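Local coordinates for aldehyde dehydrogenase family protein (Pseudomonas syringae pv. tomato, PDB 5IUV) that oxidises indole-3-acetaldehyde as an NAD+-dependent aldehyde dehydrogenase, probably supplying the auxin indole-3-acetic acid that contributes to virulence, at residues Ile275-Ala280 against Val433-Leu438; Leu308-Ser313 against Val409-Thr414; Gly110-Asp115 against Phe296-Val301; Val153-Val158 against Thr488-Thr493; Glu99-Leu104 against Ala200-Gln205. All coordinates share one frame; numbering follows the deposited sequence.

Contact 1: residues Ile275-Ala280 against Val433-Leu438; sequences IVFADA and VWTANL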
# COMPACT_ATOMS: atom_id res chain seq x y z
N ILE A 275 4.76 31.83 6.25
CA ILE A 275 6.11 32.35 6.04
C ILE A 275 6.37 32.81 4.61
O ILE A 275 6.36 32.01 3.67
CB ILE A 275 7.17 31.29 6.40
CG1 ILE A 275 6.92 30.75 7.81
CG2 ILE A 275 8.57 31.88 6.29
CD1 ILE A 275 7.74 29.50 8.12
N VAL A 276 6.62 34.10 4.46
CA VAL A 276 6.82 34.69 3.15
C VAL A 276 8.27 35.12 2.99
O VAL A 276 8.74 36.05 3.65
CB VAL A 276 5.90 35.91 2.93
CG1 VAL A 276 6.06 36.46 1.52
CG2 VAL A 276 4.44 35.51 3.19
N PHE A 277 8.99 34.42 2.11
CA PHE A 277 10.38 34.73 1.82
C PHE A 277 10.48 35.79 0.74
O PHE A 277 9.57 35.95 -0.07
CB PHE A 277 11.14 33.48 1.38
CG PHE A 277 11.50 32.56 2.50
CD1 PHE A 277 12.62 32.80 3.29
CD2 PHE A 277 10.73 31.44 2.77
CE1 PHE A 277 12.95 31.94 4.32
CE2 PHE A 277 11.06 30.58 3.79
CZ PHE A 277 12.17 30.83 4.57
N ALA A 278 11.60 36.51 0.74
CA ALA A 278 11.86 37.56 -0.23
C ALA A 278 11.77 37.03 -1.66
O ALA A 278 11.39 37.76 -2.57
CB ALA A 278 13.23 38.19 0.02
N ASP A 279 12.12 35.77 -1.87
CA ASP A 279 12.11 35.21 -3.22
C ASP A 279 10.84 34.43 -3.55
O ASP A 279 10.87 33.53 -4.38
CB ASP A 279 13.35 34.34 -3.45
CG ASP A 279 13.32 33.04 -2.65
OD1 ASP A 279 12.52 32.90 -1.70
OD2 ASP A 279 14.12 32.14 -2.98
N ALA A 280 9.73 34.76 -2.89
CA ALA A 280 8.42 34.23 -3.29
C ALA A 280 8.19 34.51 -4.77
O ALA A 280 8.52 35.59 -5.25
CB ALA A 280 7.30 34.86 -2.45
N VAL A 433 4.70 28.16 3.35
CA VAL A 433 6.01 28.66 2.94
C VAL A 433 5.93 29.21 1.53
O VAL A 433 5.41 28.55 0.63
CB VAL A 433 7.08 27.56 2.96
CG1 VAL A 433 8.45 28.14 2.62
CG2 VAL A 433 7.13 26.89 4.31
N TRP A 434 6.45 30.42 1.32
CA TRP A 434 6.44 31.03 0.00
C TRP A 434 7.87 31.29 -0.45
O TRP A 434 8.55 32.15 0.11
CB TRP A 434 5.63 32.33 -0.00
CG TRP A 434 4.19 32.17 0.42
CD1 TRP A 434 3.72 31.96 1.68
CD2 TRP A 434 3.03 32.21 -0.43
NE1 TRP A 434 2.35 31.87 1.67
CE2 TRP A 434 1.90 32.02 0.39
CE3 TRP A 434 2.84 32.40 -1.81
CZ2 TRP A 434 0.60 32.01 -0.12
CZ3 TRP A 434 1.55 32.39 -2.31
CH2 TRP A 434 0.45 32.20 -1.47
N THR A 435 8.31 30.52 -1.44
CA THR A 435 9.65 30.67 -2.00
C THR A 435 9.75 29.98 -3.36
O THR A 435 9.11 28.96 -3.58
CB THR A 435 10.75 30.10 -1.06
OG1 THR A 435 12.01 30.12 -1.74
CG2 THR A 435 10.44 28.67 -0.67
N ALA A 436 10.54 30.55 -4.26
CA ALA A 436 10.73 29.96 -5.58
C ALA A 436 11.89 28.98 -5.61
O ALA A 436 12.14 28.32 -6.61
CB ALA A 436 10.95 31.07 -6.62
N ASN A 437 12.62 28.89 -4.50
CA ASN A 437 13.81 28.05 -4.43
C ASN A 437 13.46 26.59 -4.12
O ASN A 437 12.75 26.31 -3.16
CB ASN A 437 14.78 28.60 -3.37
CG ASN A 437 16.10 27.86 -3.36
OD1 ASN A 437 16.29 26.93 -2.58
ND2 ASN A 437 17.02 28.27 -4.22
N LEU A 438 13.96 25.67 -4.95
CA LEU A 438 13.65 24.25 -4.78
C LEU A 438 14.07 23.72 -3.40
O LEU A 438 13.26 23.14 -2.67
CB LEU A 438 14.34 23.43 -5.88
CG LEU A 438 14.31 21.90 -5.74
CD1 LEU A 438 12.90 21.38 -5.96
CD2 LEU A 438 15.30 21.22 -6.71
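With OG1 anti to its backbone N (chi1 173°), T435 sends its hydroxyl alongside the carboxylate of D279, whose CG sits between its own backbone N and carbonyl carbon (chi1 70°). They meet where two neighbouring parallel strands of the catalytic-domain sheet, 273-276 and 430-434, come to an end. T435 OG1 donates to D279 OD1 over 2.8 Å, reaching the syn side of the carboxylate but 30° out of its plane. The same OG1 accepts from N437 N at 3.1 Å and closes an ST turn, so threonine suits a place where one hydroxyl must both give and take. D279 belongs to the type I turn F277-A280, and its carbonyl O receives A436 N at 3.0 Å.

Leading into the turn, I275 pairs with V433 and V276 with W434 in parallel. W434 N donates to I275 O at 2.8 Å, and F277 N to W434 O at 3.1 Å. The F277 ring presents its edge to V433, CE2 lying 3.8 Å from CG1, while F412 meets it edge-to-face. V276 and W434 share the face of the sheet opposite I275 and V433. There V276 CG2 packs against the pyrrole part of the indole; NE1 is held by N274 OD1. A436 packs on N437 of a neighbouring subunit, and N437 on its A436. Alanine fits beside the bulky W434: CB of A280 rests 3.9 Å from W434 CB.

Contact 2: residues Leu308-Ser313 against Val409-Thr414; sequences LLVERS and VLTFDT
E311 and F412 meet backbone to ring: CA of E311 lies over one face of the F412 ring, 3.8 Å from its centroid, in a CH-pi contact. The ring reaches this place because CG of F412 stands between its backbone N and carbonyl carbon (chi1 65°), which folds the side chain against the adjacent strand; its edge faces L309 O. On the other side of the sheet T411 offers its hydroxyl to R312, whose NH2 donates to OG1 at 2.9 Å with the oxygen in the guanidinium plane; NE adds a weak second bond. A bend at chi3 (-62°) turns the arginine back to T411. R312 NH1 and D413 OD2, 3.9 Å apart, form a long salt bridge. V310 and T411 lie side by side, CG1 to CG2 at 3.9 Å, as beta-branched residues readily do in strands.

The ladder beneath sets these positions. L410 N to L308 O (2.8 Å) and V310 N to L410 O (2.9 Å) are nearly straight, F412 N to V310 O is longer, and R312 N to F412 O closes the pairing. A water donates to both E311 OE2 and D413 O, while E311 OE1 accepts from A278 N. Farther out, K315 of helix 312-326 packs on V310 and T411, and I421 of helix 415-423 on L309 and L410. Parallel strands between helices in this way are characteristic of the alpha/beta catalytic domain of aldehyde dehydrogenases.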
# COMPACT_ATOMS: atom_id res chain seq x y z
N LEU A 308 1.74 35.97 10.43
CA LEU A 308 2.41 36.24 9.16
C LEU A 308 3.88 36.54 9.42
O LEU A 308 4.20 37.56 10.03
CB LEU A 308 1.73 37.41 8.45
CG LEU A 308 2.30 37.80 7.09
CD1 LEU A 308 2.09 36.67 6.10
CD2 LEU A 308 1.66 39.10 6.60
N LEU A 309 4.75 35.64 8.97
CA LEU A 309 6.20 35.80 9.13
C LEU A 309 6.79 36.27 7.80
O LEU A 309 6.77 35.53 6.81
CB LEU A 309 6.86 34.49 9.57
CG LEU A 309 6.77 34.06 11.04
CD1 LEU A 309 5.33 33.98 11.54
CD2 LEU A 309 7.48 32.74 11.26
N VAL A 310 7.33 37.49 7.78
CA VAL A 310 7.83 38.04 6.52
C VAL A 310 9.32 38.35 6.60
O VAL A 310 9.78 38.96 7.56
CB VAL A 310 7.04 39.31 6.12
CG1 VAL A 310 6.89 40.24 7.30
CG2 VAL A 310 7.71 40.02 4.95
N GLU A 311 10.07 37.90 5.59
CA GLU A 311 11.49 38.20 5.52
C GLU A 311 11.67 39.71 5.54
O GLU A 311 10.99 40.43 4.80
CB GLU A 311 12.13 37.58 4.27
CG GLU A 311 13.66 37.65 4.26
CD GLU A 311 14.29 36.70 3.25
OE1 GLU A 311 13.55 35.95 2.57
OE2 GLU A 311 15.53 36.71 3.14
N ARG A 312 12.56 40.19 6.40
CA ARG A 312 12.61 41.62 6.71
C ARG A 312 12.84 42.50 5.48
O ARG A 312 12.28 43.59 5.39
CB ARG A 312 13.68 41.89 7.77
CG ARG A 312 13.66 43.31 8.31
CD ARG A 312 14.33 43.41 9.67
NE ARG A 312 13.64 42.60 10.67
CZ ARG A 312 14.20 41.58 11.31
NH1 ARG A 312 15.46 41.25 11.07
NH2 ARG A 312 13.49 40.89 12.21
N SER A 313 13.64 42.02 4.54
CA SER A 313 14.01 42.80 3.36
C SER A 313 12.83 43.12 2.42
O SER A 313 12.95 44.00 1.57
CB SER A 313 15.11 42.08 2.57
OG SER A 313 14.69 40.78 2.18
N VAL A 409 1.81 40.28 12.63
CA VAL A 409 2.89 40.33 11.64
C VAL A 409 4.26 40.34 12.30
O VAL A 409 4.58 41.24 13.07
CB VAL A 409 2.75 41.55 10.72
CG1 VAL A 409 3.88 41.56 9.69
CG2 VAL A 409 1.39 41.56 10.04
N LEU A 410 5.08 39.34 11.96
CA LEU A 410 6.42 39.21 12.54
C LEU A 410 7.47 39.22 11.44
O LEU A 410 7.17 38.88 10.29
CB LEU A 410 6.53 37.91 13.36
CG LEU A 410 5.52 37.61 14.47
CD1 LEU A 410 4.20 37.05 13.93
CD2 LEU A 410 6.13 36.67 15.51
N THR A 411 8.70 39.60 11.78
CA THR A 411 9.77 39.58 10.78
C THR A 411 10.89 38.61 11.16
O THR A 411 11.03 38.22 12.32
CB THR A 411 10.38 40.99 10.55
OG1 THR A 411 10.75 41.57 11.81
CG2 THR A 411 9.37 41.89 9.85
N PHE A 412 11.68 38.22 10.16
CA PHE A 412 12.85 37.37 10.35
C PHE A 412 13.89 37.72 9.28
O PHE A 412 13.55 38.39 8.30
CB PHE A 412 12.49 35.88 10.27
CG PHE A 412 11.99 35.45 8.91
CD1 PHE A 412 12.88 35.05 7.92
CD2 PHE A 412 10.64 35.45 8.62
CE1 PHE A 412 12.42 34.66 6.67
CE2 PHE A 412 10.18 35.06 7.37
CZ PHE A 412 11.07 34.67 6.40
N ASP A 413 15.13 37.27 9.46
CA ASP A 413 16.19 37.57 8.50
C ASP A 413 16.88 36.34 7.91
O ASP A 413 17.63 36.46 6.94
CB ASP A 413 17.25 38.49 9.14
CG ASP A 413 17.82 37.92 10.42
OD1 ASP A 413 17.67 36.70 10.68
OD2 ASP A 413 18.43 38.70 11.18
N THR A 414 16.67 35.18 8.52
CA THR A 414 17.20 33.92 8.02
C THR A 414 16.13 32.84 8.02
O THR A 414 15.18 32.91 8.80
CB THR A 414 18.40 33.41 8.85
OG1 THR A 414 17.93 32.99 10.14
CG2 THR A 414 19.47 34.48 9.02
O HOH W 1 17.12 38.07 4.88

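Contact 3: residues Gly110-Asp115 against Phe296-Val301; sequences GKPISD and FNQGEV
A polar loop-to-loop contact brings K111 and P112, at the link between helices 98-109 and 113-134, against N297 and Q298 in the loop that runs on to C302. In the aldehyde dehydrogenase fold this joins the coenzyme-binding domain to the catalytic domain, and F296-V301 falls in the family's cysteine signature, beside residues seen to bind indole-3-acetate.

K111 curls round the amide oxygen of N297. CB, set by the backbone, lies 3.3 Å from N297 OD1; with CG between the backbone N and the carbonyl carbon (chi1 76°) and a bend at chi3, CE folds back equally close to the same oxygen. A lysine serves well here, because its aliphatic part packs while NZ passes on to a salt bridge with D120 and a hydrogen bond to N168 O. The other branch of the amide, N297 ND2, donates to E300 O at 3.1 Å and also to N168 O. N297 and Q298 both have positive phi, which asparagine tolerates better than most residues.

Q298 reaches P112 tip to tip, its OE1 3.3 Å from the ring CD; that oxygen accepts from G342 N. Its NE2 donates to E300 OE1 at 3.2 Å, with the acceptor in the amide plane. These bonds fix the rotation of the buried glutamine amide.

D115 and F296 reach toward each other tip to tip, OD2 lying 3.6 Å from CE1, the two planes turned 48° apart. A water over one face of this ring donates to D115 OD2 and to N297 OD1, each at 2.7 Å.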
# COMPACT_ATOMS: atom_id res chain seq x y z
N GLY A 110 -23.80 32.64 11.08
CA GLY A 110 -23.44 33.95 10.55
C GLY A 110 -22.51 34.08 9.37
O GLY A 110 -22.19 35.19 8.97
N LYS A 111 -22.06 32.97 8.78
CA LYS A 111 -21.13 33.08 7.66
C LYS A 111 -21.88 33.52 6.39
O LYS A 111 -23.08 33.31 6.28
CB LYS A 111 -20.37 31.77 7.43
CG LYS A 111 -21.16 30.67 6.76
CD LYS A 111 -20.25 29.50 6.41
CE LYS A 111 -19.56 28.96 7.65
NZ LYS A 111 -18.42 28.10 7.31
N PRO A 112 -21.17 34.17 5.44
CA PRO A 112 -21.84 34.68 4.23
C PRO A 112 -22.53 33.57 3.44
O PRO A 112 -21.99 32.47 3.34
CB PRO A 112 -20.68 35.29 3.43
CG PRO A 112 -19.64 35.62 4.45
CD PRO A 112 -19.73 34.50 5.45
N ILE A 113 -23.70 33.87 2.90
CA ILE A 113 -24.50 32.88 2.18
C ILE A 113 -23.75 32.32 0.97
O ILE A 113 -23.88 31.14 0.65
CB ILE A 113 -25.87 33.48 1.72
CG1 ILE A 113 -26.77 32.39 1.15
CG2 ILE A 113 -25.68 34.64 0.74
CD1 ILE A 113 -27.13 31.30 2.16
N SER A 114 -22.93 33.15 0.34
CA SER A 114 -22.15 32.71 -0.81
C SER A 114 -21.08 31.71 -0.39
O SER A 114 -20.75 30.80 -1.16
CB SER A 114 -21.52 33.90 -1.54
OG SER A 114 -22.50 34.59 -2.30
N ASP A 115 -20.54 31.87 0.81
CA ASP A 115 -19.61 30.88 1.36
C ASP A 115 -20.33 29.58 1.74
O ASP A 115 -19.86 28.49 1.42
CB ASP A 115 -18.87 31.42 2.58
CG ASP A 115 -17.90 32.55 2.23
OD1 ASP A 115 -17.65 32.79 1.03
OD2 ASP A 115 -17.38 33.18 3.17
N PHE A 296 -11.06 35.06 5.71
CA PHE A 296 -12.07 34.10 5.27
C PHE A 296 -12.78 33.50 6.47
O PHE A 296 -12.15 33.13 7.46
CB PHE A 296 -11.46 32.99 4.42
CG PHE A 296 -12.48 31.97 3.96
CD1 PHE A 296 -13.42 32.29 2.99
CD2 PHE A 296 -12.50 30.70 4.52
CE1 PHE A 296 -14.36 31.35 2.57
CE2 PHE A 296 -13.44 29.76 4.10
CZ PHE A 296 -14.37 30.09 3.13
N ASN A 297 -14.10 33.41 6.36
CA ASN A 297 -14.96 32.95 7.45
C ASN A 297 -14.68 33.68 8.77
O ASN A 297 -14.62 33.05 9.82
CB ASN A 297 -14.81 31.44 7.67
CG ASN A 297 -16.01 30.84 8.38
OD1 ASN A 297 -17.16 31.18 8.06
ND2 ASN A 297 -15.77 29.96 9.35
N GLN A 298 -14.49 34.99 8.68
CA GLN A 298 -14.34 35.85 9.86
C GLN A 298 -13.13 35.47 10.72
O GLN A 298 -13.08 35.82 11.90
CB GLN A 298 -15.61 35.83 10.71
CG GLN A 298 -16.88 36.28 9.97
CD GLN A 298 -17.45 35.21 9.04
OE1 GLN A 298 -17.70 35.47 7.86
NE2 GLN A 298 -17.64 34.00 9.57
N GLY A 299 -12.17 34.76 10.13
CA GLY A 299 -11.01 34.32 10.88
C GLY A 299 -11.33 33.17 11.81
O GLY A 299 -10.49 32.74 12.61
N GLU A 300 -12.55 32.65 11.69
CA GLU A 300 -13.00 31.55 12.53
C GLU A 300 -12.65 30.25 11.83
O GLU A 300 -13.52 29.47 11.45
CB GLU A 300 -14.50 31.66 12.80
CG GLU A 300 -14.88 32.97 13.48
CD GLU A 300 -16.37 33.24 13.50
OE1 GLU A 300 -17.05 32.94 12.49
OE2 GLU A 300 -16.87 33.77 14.52
N VAL A 301 -11.35 30.05 11.65
CA VAL A 301 -10.81 28.90 10.93
C VAL A 301 -9.63 28.36 11.74
O VAL A 301 -8.76 29.12 12.16
CB VAL A 301 -10.35 29.29 9.50
CG1 VAL A 301 -9.80 28.07 8.76
CG2 VAL A 301 -11.50 29.93 8.72
O HOH W 2 -17.24 31.60 5.38

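Contact 4: residues Val153-Val158 against Thr488-Thr493; sequences VTREPV and TELKST
The guanidinium of R155 carries CD2 of L490 over the centre of one face, 3.8 Å above the plane, and holds a water at its edge. NH1 also donates to T488 OG1 at 3.0 Å, with the hydroxyl tilted 23° from the guanidinium plane. The water accepts from NH1 and donates to T488 O, tying the arginine to T488 twice. Leucine suits this place because its branched apolar end can lie on the flat guanidinium and still meet V153, CD2 to CG1 at 4.0 Å.

Beneath, strands 149-164 and 488-496 form an antiparallel ladder in the oligomerisation region of the aldehyde dehydrogenase fold. T154 and K491 form one hydrogen-bonded pair, with K491 N to T154 O at 2.8 Å, and E156 and E489 form the next.

On the face opposite R155, E156 crosses K491 in a salt bridge, NZ to OE2 at 2.9 Å on the syn side of the carboxylate. K491 NZ also bonds to A445 O and L448 O of a neighbouring subunit. S492 and T493 pair in parallel with a strand of that subunit, carrying the sheet across the interface. A second water donates to K491 O and bonds to the hydroxyls of T154 and T493.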
# COMPACT_ATOMS: atom_id res chain seq x y z
N VAL A 153 -4.56 -9.77 8.01
CA VAL A 153 -4.57 -8.55 8.81
C VAL A 153 -5.67 -7.67 8.26
O VAL A 153 -5.51 -7.06 7.20
CB VAL A 153 -3.21 -7.82 8.76
CG1 VAL A 153 -3.26 -6.54 9.59
CG2 VAL A 153 -2.10 -8.74 9.25
N THR A 154 -6.80 -7.62 8.96
CA THR A 154 -7.99 -6.96 8.43
C THR A 154 -8.47 -5.85 9.35
O THR A 154 -8.03 -5.75 10.50
CB THR A 154 -9.14 -7.97 8.22
OG1 THR A 154 -9.49 -8.56 9.48
CG2 THR A 154 -8.72 -9.06 7.25
N ARG A 155 -9.38 -5.03 8.84
CA ARG A 155 -9.95 -3.93 9.60
C ARG A 155 -11.45 -4.10 9.75
O ARG A 155 -12.14 -4.48 8.81
CB ARG A 155 -9.65 -2.59 8.91
CG ARG A 155 -8.17 -2.26 8.89
CD ARG A 155 -7.93 -0.91 8.25
NE ARG A 155 -6.61 -0.40 8.57
CZ ARG A 155 -6.30 0.20 9.71
NH1 ARG A 155 -7.22 0.37 10.66
NH2 ARG A 155 -5.06 0.63 9.91
N GLU A 156 -11.95 -3.81 10.95
CA GLU A 156 -13.37 -3.93 11.25
C GLU A 156 -13.84 -2.66 11.93
O GLU A 156 -13.07 -2.03 12.64
CB GLU A 156 -13.63 -5.14 12.14
CG GLU A 156 -13.15 -6.46 11.55
CD GLU A 156 -13.25 -7.61 12.53
OE1 GLU A 156 -13.53 -7.35 13.72
OE2 GLU A 156 -13.07 -8.77 12.11
N PRO A 157 -15.11 -2.29 11.73
CA PRO A 157 -15.59 -1.06 12.39
C PRO A 157 -15.57 -1.20 13.91
O PRO A 157 -15.78 -2.29 14.44
CB PRO A 157 -17.03 -0.92 11.86
CG PRO A 157 -17.42 -2.31 11.47
CD PRO A 157 -16.17 -2.94 10.94
N VAL A 158 -15.29 -0.11 14.61
CA VAL A 158 -15.16 -0.16 16.06
C VAL A 158 -16.51 -0.40 16.74
O VAL A 158 -16.57 -0.99 17.82
CB VAL A 158 -14.51 1.13 16.62
CG1 VAL A 158 -13.09 1.27 16.09
CG2 VAL A 158 -15.34 2.36 16.25
N THR A 488 -11.88 2.19 12.71
CA THR A 488 -11.73 0.75 12.61
C THR A 488 -10.68 0.18 13.56
O THR A 488 -9.87 0.92 14.13
CB THR A 488 -11.36 0.32 11.16
OG1 THR A 488 -10.15 0.95 10.76
CG2 THR A 488 -12.46 0.69 10.18
N GLU A 489 -10.72 -1.14 13.73
CA GLU A 489 -9.75 -1.87 14.55
C GLU A 489 -9.05 -2.91 13.69
O GLU A 489 -9.69 -3.57 12.88
CB GLU A 489 -10.43 -2.60 15.71
CG GLU A 489 -11.00 -1.71 16.79
CD GLU A 489 -9.92 -1.10 17.67
OE1 GLU A 489 -8.83 -1.69 17.80
OE2 GLU A 489 -10.18 -0.02 18.24
N LEU A 490 -7.74 -3.06 13.88
CA LEU A 490 -6.97 -4.10 13.21
C LEU A 490 -7.13 -5.47 13.89
O LEU A 490 -7.10 -5.58 15.11
CB LEU A 490 -5.49 -3.72 13.17
CG LEU A 490 -5.09 -2.68 12.14
CD1 LEU A 490 -3.68 -2.18 12.43
CD2 LEU A 490 -5.17 -3.27 10.74
N LYS A 491 -7.28 -6.51 13.07
CA LYS A 491 -7.33 -7.87 13.58
C LYS A 491 -6.34 -8.75 12.84
O LYS A 491 -6.30 -8.75 11.61
CB LYS A 491 -8.74 -8.45 13.44
CG LYS A 491 -8.81 -9.95 13.77
CD LYS A 491 -10.22 -10.50 13.62
CE LYS A 491 -11.14 -9.98 14.72
NZ LYS A 491 -12.55 -10.37 14.46
N SER A 492 -5.55 -9.49 13.59
CA SER A 492 -4.63 -10.46 13.02
C SER A 492 -5.21 -11.85 13.16
O SER A 492 -5.24 -12.39 14.27
CB SER A 492 -3.27 -10.39 13.70
OG SER A 492 -2.58 -9.22 13.33
N THR A 493 -5.65 -12.44 12.06
CA THR A 493 -6.20 -13.79 12.09
C THR A 493 -5.16 -14.76 11.53
O THR A 493 -4.90 -14.77 10.33
CB THR A 493 -7.52 -13.90 11.29
OG1 THR A 493 -8.45 -12.94 11.79
CG2 THR A 493 -8.13 -15.28 11.43
O HOH W 3 -7.87 -10.75 10.35
O HOH W 4 -7.04 1.33 13.59

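Contact 5: residues Glu99-Leu104 against Ala200-Gln205; sequences EELALL and AIRIAQ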
# COMPACT_ATOMS: atom_id res chain seq x y z
N GLU A 99 -29.64 24.79 -1.10
CA GLU A 99 -30.06 26.16 -0.78
C GLU A 99 -30.61 26.26 0.64
O GLU A 99 -30.28 27.20 1.37
CB GLU A 99 -31.08 26.65 -1.79
CG GLU A 99 -30.51 26.85 -3.18
CD GLU A 99 -31.54 27.31 -4.20
OE1 GLU A 99 -32.75 27.27 -3.89
OE2 GLU A 99 -31.14 27.72 -5.31
N GLU A 100 -31.44 25.30 1.03
CA GLU A 100 -31.96 25.26 2.39
C GLU A 100 -30.84 25.07 3.42
O GLU A 100 -30.80 25.77 4.43
CB GLU A 100 -32.99 24.13 2.55
CG GLU A 100 -33.53 24.00 3.97
CD GLU A 100 -34.48 22.82 4.16
OE1 GLU A 100 -34.75 22.08 3.18
OE2 GLU A 100 -34.97 22.63 5.30
N LEU A 101 -29.95 24.11 3.18
CA LEU A 101 -28.86 23.82 4.10
C LEU A 101 -27.90 25.00 4.24
O LEU A 101 -27.44 25.31 5.34
CB LEU A 101 -28.11 22.57 3.65
CG LEU A 101 -28.88 21.26 3.81
CD1 LEU A 101 -28.15 20.11 3.15
CD2 LEU A 101 -29.09 20.96 5.29
N ALA A 102 -27.60 25.66 3.12
CA ALA A 102 -26.71 26.81 3.12
C ALA A 102 -27.34 27.95 3.92
O ALA A 102 -26.66 28.65 4.68
CB ALA A 102 -26.40 27.27 1.70
N LEU A 103 -28.64 28.13 3.74
CA LEU A 103 -29.36 29.19 4.42
C LEU A 103 -29.40 28.92 5.93
O LEU A 103 -29.19 29.83 6.73
CB LEU A 103 -30.78 29.32 3.84
CG LEU A 103 -31.64 30.48 4.33
CD1 LEU A 103 -30.90 31.81 4.23
CD2 LEU A 103 -32.93 30.53 3.53
N LEU A 104 -29.65 27.67 6.31
CA LEU A 104 -29.63 27.30 7.72
C LEU A 104 -28.28 27.61 8.36
O LEU A 104 -28.22 28.13 9.48
CB LEU A 104 -29.96 25.82 7.90
CG LEU A 104 -31.41 25.41 7.66
CD1 LEU A 104 -31.51 23.89 7.63
CD2 LEU A 104 -32.33 25.99 8.71
N ALA A 200 -27.02 19.88 11.27
CA ALA A 200 -26.92 18.51 11.78
C ALA A 200 -28.30 17.90 12.01
O ALA A 200 -28.55 16.75 11.64
CB ALA A 200 -26.11 18.48 13.07
N ILE A 201 -29.19 18.66 12.63
CA ILE A 201 -30.55 18.20 12.87
C ILE A 201 -31.24 17.87 11.55
O ILE A 201 -31.90 16.84 11.42
CB ILE A 201 -31.37 19.25 13.66
CG1 ILE A 201 -30.90 19.30 15.12
CG2 ILE A 201 -32.86 18.96 13.59
CD1 ILE A 201 -31.48 20.48 15.91
N ARG A 202 -31.04 18.74 10.57
CA ARG A 202 -31.72 18.60 9.28
C ARG A 202 -31.23 17.40 8.47
O ARG A 202 -32.04 16.71 7.85
CB ARG A 202 -31.57 19.90 8.48
CG ARG A 202 -32.24 19.87 7.10
CD ARG A 202 -33.76 19.78 7.20
NE ARG A 202 -34.37 19.83 5.87
CZ ARG A 202 -34.71 18.76 5.16
NH1 ARG A 202 -34.53 17.55 5.65
NH2 ARG A 202 -35.25 18.91 3.96
N ILE A 203 -29.92 17.13 8.47
CA ILE A 203 -29.41 16.04 7.63
C ILE A 203 -29.71 14.65 8.20
O ILE A 203 -29.53 13.65 7.51
CB ILE A 203 -27.88 16.15 7.39
CG1 ILE A 203 -27.11 16.04 8.70
CG2 ILE A 203 -27.55 17.44 6.62
CD1 ILE A 203 -25.61 15.89 8.52
N ALA A 204 -30.16 14.58 9.46
CA ALA A 204 -30.57 13.30 10.04
C ALA A 204 -31.68 12.66 9.20
O ALA A 204 -31.68 11.45 8.96
CB ALA A 204 -31.03 13.48 11.48
N GLN A 205 -32.61 13.49 8.75
CA GLN A 205 -33.70 13.05 7.88
C GLN A 205 -33.21 12.64 6.50
O GLN A 205 -33.68 11.66 5.92
CB GLN A 205 -34.74 14.17 7.75
CG GLN A 205 -35.68 14.00 6.57
CD GLN A 205 -36.76 12.98 6.85
OE1 GLN A 205 -36.76 11.88 6.28
NE2 GLN A 205 -37.70 13.34 7.72
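Around L101 and R202 the two helical segments run nearly antiparallel, at 159°, with their axes 10.8 Å apart. Such spacing is wide for packed helices, and long side chains bridge it. E100 extends fully from its helix while R202 bends at chi2 (66°), so that the two cross at about a right angle. R202 NE donates to E100 OE2 at 2.9 Å; the acceptor lies in the guanidinium plane, yet the donor comes from above the carboxylate plane, 50° out of it. NH2 to OE1, at 3.3 Å, is a weak companion bond. The pairing is therefore two-pronged but twisted.

Below the charges the contact is apolar. L101 CD2 touches the aliphatic chain of R202 at CG, 3.8 Å away, and also meets I203 CG2 at 4.1 Å. From the next turn of its helix L104 brings CD1 to 4.1 Å from R202 CB. Leucines suit this place because their branched ends reach across the gap, and arginine because its methylenes can pack while its head stays polar. Both helices belong to the coenzyme-binding domain, where I203 also packs on L171 and L178 of helix 170-183. The chemistry implies a division of labour: a directional ion pair between two partly exposed residues joins the helices, while the buried leucines and isoleucine contribute apolar packing.

Overall arrangement
Contacts 1 and 2 hold one sheet, strand 273-276 lying beside strand 307-311, and they touch where V276 N bonds to L309 O. Both are largely buried and rest on parallel ladders, with polar side chains gathered where the strands end. Contact 4 is also a ladder, but antiparallel, only partly buried and richer in charge; unlike contacts 2, 3 and 5 it borders another subunit, as contact 1 also does. Contacts 3 and 5, also buried, lack any ladder. They meet where I113 packs on A102 and L103, linking consecutive helices. Contact 3, about 13 Å from the chain centre, relies on amides and water near the bound NAD, whereas contact 5 combines apolar packing with an ion pair.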